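Local coordinates for phosphoheptose isomerase (PDB 5I01) that isomerises sedoheptulose 7-phosphate to D-glycero-D-manno-heptose 7-phosphate, the first step of the heptose pathway that supplies gonococcal lipooligosaccharide, at the interface of chains A and B and the interface of chains A and C. Numbering follows the deposited sequence. Chains: chain A/B/C, Phosphoheptose isomerase.

Contact 1: the interface of chains A and B. Residues chain A 13-14, 17, 175, 178; chain B 21, 181-182, 185-186.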
ATOM      1  N   HIS A  13     -30.493  -5.203  -4.276  1.00 33.35           N
ATOM      2  CA  HIS A  13     -29.079  -5.610  -4.215  1.00 33.59           C
ATOM      3  C   HIS A  13     -28.854  -6.982  -3.593  1.00 33.51           C
ATOM      4  O   HIS A  13     -28.157  -7.810  -4.178  1.00 33.27           O
ATOM      5  CB  HIS A  13     -28.247  -4.588  -3.457  1.00 34.49           C
ATOM      6  CG  HIS A  13     -27.797  -3.447  -4.300  1.00 35.78           C
ATOM      7  ND1 HIS A  13     -26.581  -3.440  -4.938  1.00 36.40           N
ATOM      8  CD2 HIS A  13     -28.400  -2.281  -4.623  1.00 36.49           C
ATOM      9  CE1 HIS A  13     -26.444  -2.311  -5.607  1.00 37.09           C
ATOM     10  NE2 HIS A  13     -27.537  -1.591  -5.433  1.00 36.25           N
ATOM     11  N   PHE A  14     -29.420  -7.194  -2.403  1.00 33.93           N
ATOM     12  CA  PHE A  14     -29.437  -8.515  -1.747  1.00 33.01           C
ATOM     13  C   PHE A  14     -30.024  -9.618  -2.643  1.00 31.38           C
ATOM     14  O   PHE A  14     -29.401 -10.675  -2.829  1.00 31.07           O
ATOM     15  CB  PHE A  14     -30.240  -8.471  -0.435  1.00 34.04           C
ATOM     16  CG  PHE A  14     -29.459  -7.972   0.748  1.00 36.73           C
ATOM     17  CD1 PHE A  14     -28.626  -8.833   1.462  1.00 37.66           C
ATOM     18  CD2 PHE A  14     -29.570  -6.652   1.172  1.00 38.57           C
ATOM     19  CE1 PHE A  14     -27.910  -8.378   2.563  1.00 38.04           C
ATOM     20  CE2 PHE A  14     -28.855  -6.191   2.270  1.00 39.13           C
ATOM     21  CZ  PHE A  14     -28.026  -7.057   2.970  1.00 39.04           C
ATOM     22  N   SER A  17     -27.813 -10.315  -5.532  1.00 30.76           N
ATOM     23  CA  SER A  17     -26.603 -11.014  -5.059  1.00 31.21           C
ATOM     24  C   SER A  17     -26.871 -12.480  -4.723  1.00 29.96           C
ATOM     25  O   SER A  17     -26.057 -13.343  -5.023  1.00 28.13           O
ATOM     26  CB  SER A  17     -25.994 -10.310  -3.840  1.00 33.08           C
ATOM     27  OG  SER A  17     -24.704 -10.844  -3.533  1.00 34.98           O
ATOM     28  N   ARG A 175     -21.689  -7.510  -8.597  1.00 27.77           N
ATOM     29  CA  ARG A 175     -22.032  -8.921  -8.352  1.00 28.38           C
ATOM     30  C   ARG A 175     -20.858  -9.862  -8.654  1.00 29.10           C
ATOM     31  O   ARG A 175     -20.687 -10.881  -7.991  1.00 29.57           O
ATOM     32  CB  ARG A 175     -23.240  -9.333  -9.192  1.00 28.26           C
ATOM     33  CG  ARG A 175     -24.494  -8.504  -8.938  1.00 28.01           C
ATOM     34  CD  ARG A 175     -25.072  -8.753  -7.567  1.00 28.50           C
ATOM     35  NE  ARG A 175     -24.520  -7.888  -6.536  1.00 29.01           N
ATOM     36  CZ  ARG A 175     -24.849  -6.609  -6.334  1.00 30.35           C
ATOM     37  NH1 ARG A 175     -24.275  -5.934  -5.341  1.00 30.78           N
ATOM     38  NH2 ARG A 175     -25.740  -5.989  -7.101  1.00 31.45           N
ATOM     39  N   GLU A 178     -18.289  -9.741  -5.742  1.00 32.51           N
ATOM     40  CA  GLU A 178     -18.844 -10.457  -4.586  1.00 32.96           C
ATOM     41  C   GLU A 178     -18.739 -11.975  -4.716  1.00 34.03           C
ATOM     42  O   GLU A 178     -18.493 -12.657  -3.721  1.00 35.72           O
ATOM     43  CB  GLU A 178     -20.295 -10.058  -4.363  1.00 32.82           C
ATOM     44  CG  GLU A 178     -20.450  -8.615  -3.910  1.00 33.92           C
ATOM     45  CD  GLU A 178     -21.837  -8.042  -4.166  1.00 35.22           C
ATOM     46  OE1 GLU A 178     -22.782  -8.825  -4.453  1.00 34.51           O
ATOM     47  OE2 GLU A 178     -21.983  -6.791  -4.084  1.00 35.01           O
TER
ATOM     48  N   LYS B  21     -26.691 -14.652   3.397  1.00 30.56           N
ATOM     49  CA  LYS B  21     -27.287 -13.469   2.756  1.00 31.55           C
ATOM     50  C   LYS B  21     -28.811 -13.415   2.924  1.00 31.22           C
ATOM     51  O   LYS B  21     -29.361 -12.341   3.145  1.00 29.15           O
ATOM     52  CB  LYS B  21     -26.901 -13.387   1.280  1.00 31.90           C
ATOM     53  CG  LYS B  21     -25.467 -12.960   1.051  1.00 34.70           C
ATOM     54  CD  LYS B  21     -25.315 -12.150  -0.238  1.00 38.34           C
ATOM     55  CE  LYS B  21     -23.940 -11.500  -0.344  1.00 39.32           C
ATOM     56  NZ  LYS B  21     -22.860 -12.500  -0.540  1.00 41.22           N
ATOM     57  N   ILE B 181     -19.001  -6.458   1.865  1.00 30.64           N
ATOM     58  CA  ILE B 181     -18.714  -5.944   0.534  1.00 31.10           C
ATOM     59  C   ILE B 181     -20.039  -5.712  -0.195  1.00 29.44           C
ATOM     60  O   ILE B 181     -20.175  -4.724  -0.910  1.00 29.28           O
ATOM     61  CB  ILE B 181     -17.765  -6.862  -0.295  1.00 34.78           C
ATOM     62  CG1 ILE B 181     -16.444  -7.114   0.446  1.00 38.99           C
ATOM     63  CG2 ILE B 181     -17.394  -6.188  -1.619  1.00 34.47           C
ATOM     64  CD1 ILE B 181     -15.686  -8.361   0.017  1.00 40.92           C
ATOM     65  N   LEU B 182     -21.017  -6.594   0.003  1.00 28.15           N
ATOM     66  CA  LEU B 182     -22.380  -6.339  -0.487  1.00 29.06           C
ATOM     67  C   LEU B 182     -22.969  -5.037   0.100  1.00 28.16           C
ATOM     68  O   LEU B 182     -23.486  -4.195  -0.647  1.00 27.09           O
ATOM     69  CB  LEU B 182     -23.319  -7.537  -0.209  1.00 30.08           C
ATOM     70  CG  LEU B 182     -24.805  -7.362  -0.559  1.00 31.28           C
ATOM     71  CD1 LEU B 182     -24.964  -7.046  -2.030  1.00 32.34           C
ATOM     72  CD2 LEU B 182     -25.610  -8.600  -0.220  1.00 33.16           C
ATOM     73  N   HIS B 185     -21.384  -2.068  -1.474  1.00 29.93           N
ATOM     74  CA  HIS B 185     -21.942  -1.841  -2.811  1.00 30.37           C
ATOM     75  C   HIS B 185     -23.359  -1.257  -2.791  1.00 29.83           C
ATOM     76  O   HIS B 185     -23.699  -0.445  -3.636  1.00 30.08           O
ATOM     77  CB  HIS B 185     -21.909  -3.129  -3.626  1.00 31.72           C
ATOM     78  CG  HIS B 185     -20.548  -3.475  -4.142  1.00 34.42           C
ATOM     79  ND1 HIS B 185     -20.090  -4.769  -4.239  1.00 35.15           N
ATOM     80  CD2 HIS B 185     -19.549  -2.689  -4.605  1.00 36.46           C
ATOM     81  CE1 HIS B 185     -18.868  -4.766  -4.740  1.00 36.31           C
ATOM     82  NE2 HIS B 185     -18.514  -3.516  -4.963  1.00 38.42           N
ATOM     83  N   ALA B 186     -24.167  -1.670  -1.823  1.00 30.53           N
ATOM     84  CA  ALA B 186     -25.524  -1.130  -1.633  1.00 30.50           C
ATOM     85  C   ALA B 186     -25.512   0.345  -1.222  1.00 29.53           C
ATOM     86  O   ALA B 186     -26.311   1.131  -1.715  1.00 28.09           O
ATOM     87  CB  ALA B 186     -26.285  -1.965  -0.601  1.00 30.04           C
TER
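Carboxylate oxygen OE2 of A:Glu178 is gripped from both sides of the interface in this SIS-family isomerase: ring nitrogen ND1 of B:His185 in the partner gives it a hydrogen at 2.8 Å, and guanidinium nitrogen NH1 of A:Arg175 in its own chain forms a salt bridge with it at 2.7 Å. The histidine comes tip to tip on the anti side of the oxygen, the arginine on the syn side, each lying only modestly out of the carboxylate plane. The bond to ND1 is fairly straight, 155° at the hydrogen, although ring and carboxylate are turned 36° against each other. B:His185 is one of the residues that bind the zinc ion, so the carboxylate of chain A probably helps to orient a zinc ligand of chain B and hold the rotation of its imidazole.

Within chain A the carboxylate is itself clamped. A:Arg175 lies side-on, NE donating to OE1 of A:Glu178 at 2.9 Å while NH1 serves OE2. Hydroxyl OG of A:Ser17 reaches OE1 of A:Glu178 from the face opposite to NE of A:Arg175, at the same 2.9 Å. That hydroxyl stands anti to its backbone N (chi1 -170°), which turns it from helix 6-27 towards the glutamate on helix 173-193. Bends at chi2 and chi3 fold the arginine back over its own helix turn to the same acid.

Beneath this polar cluster B:Leu182 wedges its branched tip into chain A. Methyl CD2 of B:Leu182 stands above the plane of the A:Phe14 ring, off centre at the rim by the CD1-CE1 bond, 3.5 Å from CD1 of A:Phe14. The other methyl, CD1 of B:Leu182, lies obliquely beside NH1 of A:Arg175 at 3.6 Å and near the carboxylate of A:Glu178. B:Lys21 runs alongside A:Ser17, its CE 3.3 Å from OG. Beyond the leucine, the A:His13 ring turns one face to CA of B:Ala186.

Contact 2: the interface of chains A and C. Residues chain A 69-70, 78; chain C 106, 109-110.
A bend at chi2 of A:Glu78 (94°), with CG anti to the carbonyl carbon, swings its carboxylate onto helix 105-111 of chain C, where C:Arg109 folds at chi3 (-81°) and C:Lys106 curls at chi3 and chi4 to meet it. This is part of a two-fold contact within the homotetramer of the SIS-family enzyme, and in this patch the carboxylate of A:Glu78 gathers the charged contacts. Oxygen OE2 of A:Glu78 accepts hydrogen bonds, also salt bridges, from the amino group NZ of C:Lys106 at 3.0 Å and from the guanidinium NE of C:Arg109 at 3.1 Å. The two donors approach from opposite faces of the carboxylate, the lysine on the anti side and the arginine well above the plane. The acid nevertheless lies in the plane of the guanidinium, at its NE edge, and the two flat groups are turned 42° apart. Two positive groups around one oxygen would favour the charged carboxylate.

The aliphatic parts pack too. A:Glu78 and C:Lys106 cross at about a right angle, CG against CE at 3.8 Å, and the carboxylate carbon CD of A:Glu78 sits 3.7 Å from CB of C:Arg109. Nearer the backbone, CB of A:Glu78 leans on C:Ala110, whose own methyl also meets A:Thr69 at the end of helix 56-69: CB of C:Ala110 and CG2 of A:Thr69 are 3.8 Å apart.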
ATOM      1  N   THR A  69      -0.589 -15.830   3.847  1.00 41.08           N
ATOM      2  CA  THR A  69       0.567 -15.541   4.704  1.00 43.62           C
ATOM      3  C   THR A  69       0.262 -15.596   6.212  1.00 44.88           C
ATOM      4  O   THR A  69       1.182 -15.810   7.003  1.00 46.37           O
ATOM      5  CB  THR A  69       1.251 -14.197   4.330  1.00 43.16           C
ATOM      6  OG1 THR A  69       0.308 -13.110   4.380  1.00 41.37           O
ATOM      7  CG2 THR A  69       1.842 -14.297   2.926  1.00 42.30           C
ATOM      8  N   GLY A  70      -1.006 -15.405   6.600  1.00 45.09           N
ATOM      9  CA  GLY A  70      -1.447 -15.565   7.993  1.00 44.31           C
ATOM     10  C   GLY A  70      -1.884 -16.987   8.303  1.00 44.50           C
ATOM     11  O   GLY A  70      -3.079 -17.272   8.389  1.00 44.39           O
ATOM     12  N   GLU A  78       2.566 -20.724   7.217  1.00 48.60           N
ATOM     13  CA  GLU A  78       2.576 -19.606   6.261  1.00 47.05           C
ATOM     14  C   GLU A  78       2.884 -20.083   4.827  1.00 43.19           C
ATOM     15  O   GLU A  78       3.834 -20.830   4.615  1.00 45.55           O
ATOM     16  CB  GLU A  78       3.587 -18.543   6.712  1.00 47.47           C
ATOM     17  CG  GLU A  78       3.405 -18.053   8.153  1.00 49.82           C
ATOM     18  CD  GLU A  78       4.250 -18.785   9.206  1.00 53.02           C
ATOM     19  OE1 GLU A  78       4.813 -19.878   8.937  1.00 52.12           O
ATOM     20  OE2 GLU A  78       4.347 -18.253  10.338  1.00 54.91           O
TER
ATOM     21  N   LYS C 106       6.603 -13.282   9.958  1.00 30.19           N
ATOM     22  CA  LYS C 106       5.640 -14.198   9.321  1.00 32.82           C
ATOM     23  C   LYS C 106       5.724 -14.198   7.808  1.00 31.18           C
ATOM     24  O   LYS C 106       5.545 -15.232   7.187  1.00 33.36           O
ATOM     25  CB  LYS C 106       4.205 -13.905   9.751  1.00 36.58           C
ATOM     26  CG  LYS C 106       3.900 -14.333  11.181  1.00 39.91           C
ATOM     27  CD  LYS C 106       2.406 -14.508  11.401  1.00 43.45           C
ATOM     28  CE  LYS C 106       1.926 -15.882  10.942  1.00 46.00           C
ATOM     29  NZ  LYS C 106       2.197 -16.930  11.967  1.00 47.68           N
ATOM     30  N   ARG C 109       8.763 -16.243   6.770  1.00 32.99           N
ATOM     31  CA  ARG C 109       8.392 -17.670   6.793  1.00 35.86           C
ATOM     32  C   ARG C 109       7.540 -18.098   5.591  1.00 34.75           C
ATOM     33  O   ARG C 109       7.663 -19.229   5.129  1.00 34.80           O
ATOM     34  CB  ARG C 109       7.688 -18.057   8.112  1.00 39.32           C
ATOM     35  CG  ARG C 109       8.640 -18.344   9.280  1.00 42.03           C
ATOM     36  CD  ARG C 109       7.946 -18.960  10.500  1.00 43.86           C
ATOM     37  NE  ARG C 109       7.280 -17.944  11.325  1.00 47.47           N
ATOM     38  CZ  ARG C 109       7.852 -17.192  12.278  1.00 50.41           C
ATOM     39  NH1 ARG C 109       9.152 -17.307  12.593  1.00 50.99           N
ATOM     40  NH2 ARG C 109       7.108 -16.298  12.935  1.00 50.38           N
ATOM     41  N   ALA C 110       6.695 -17.210   5.078  1.00 33.70           N
ATOM     42  CA  ALA C 110       5.929 -17.499   3.852  1.00 33.22           C
ATOM     43  C   ALA C 110       6.816 -17.555   2.624  1.00 33.62           C
ATOM     44  O   ALA C 110       6.849 -18.569   1.927  1.00 34.32           O
ATOM     45  CB  ALA C 110       4.842 -16.460   3.643  1.00 34.33           C
TER

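Contact 1 and contact 2 lie about 31 Å apart, measured between the centres of their C-alpha atoms, and have no residue or secondary-structure element in common. Contact 1 joins helices 6-27 and 173-193 of chain A to their counterparts in chain B, whereas contact 2 sets the end of helix 56-69 and the segment at A:Glu78 against helix 105-111 of chain C. Chain A thus uses separate surfaces for two different partners, and each two-fold interface repeats its contact with the chains exchanged. Together such interfaces build the homotetramer; contact 1 includes zinc ligand B:His185, and helix 56-69 carries the ligands His63 and Glu67.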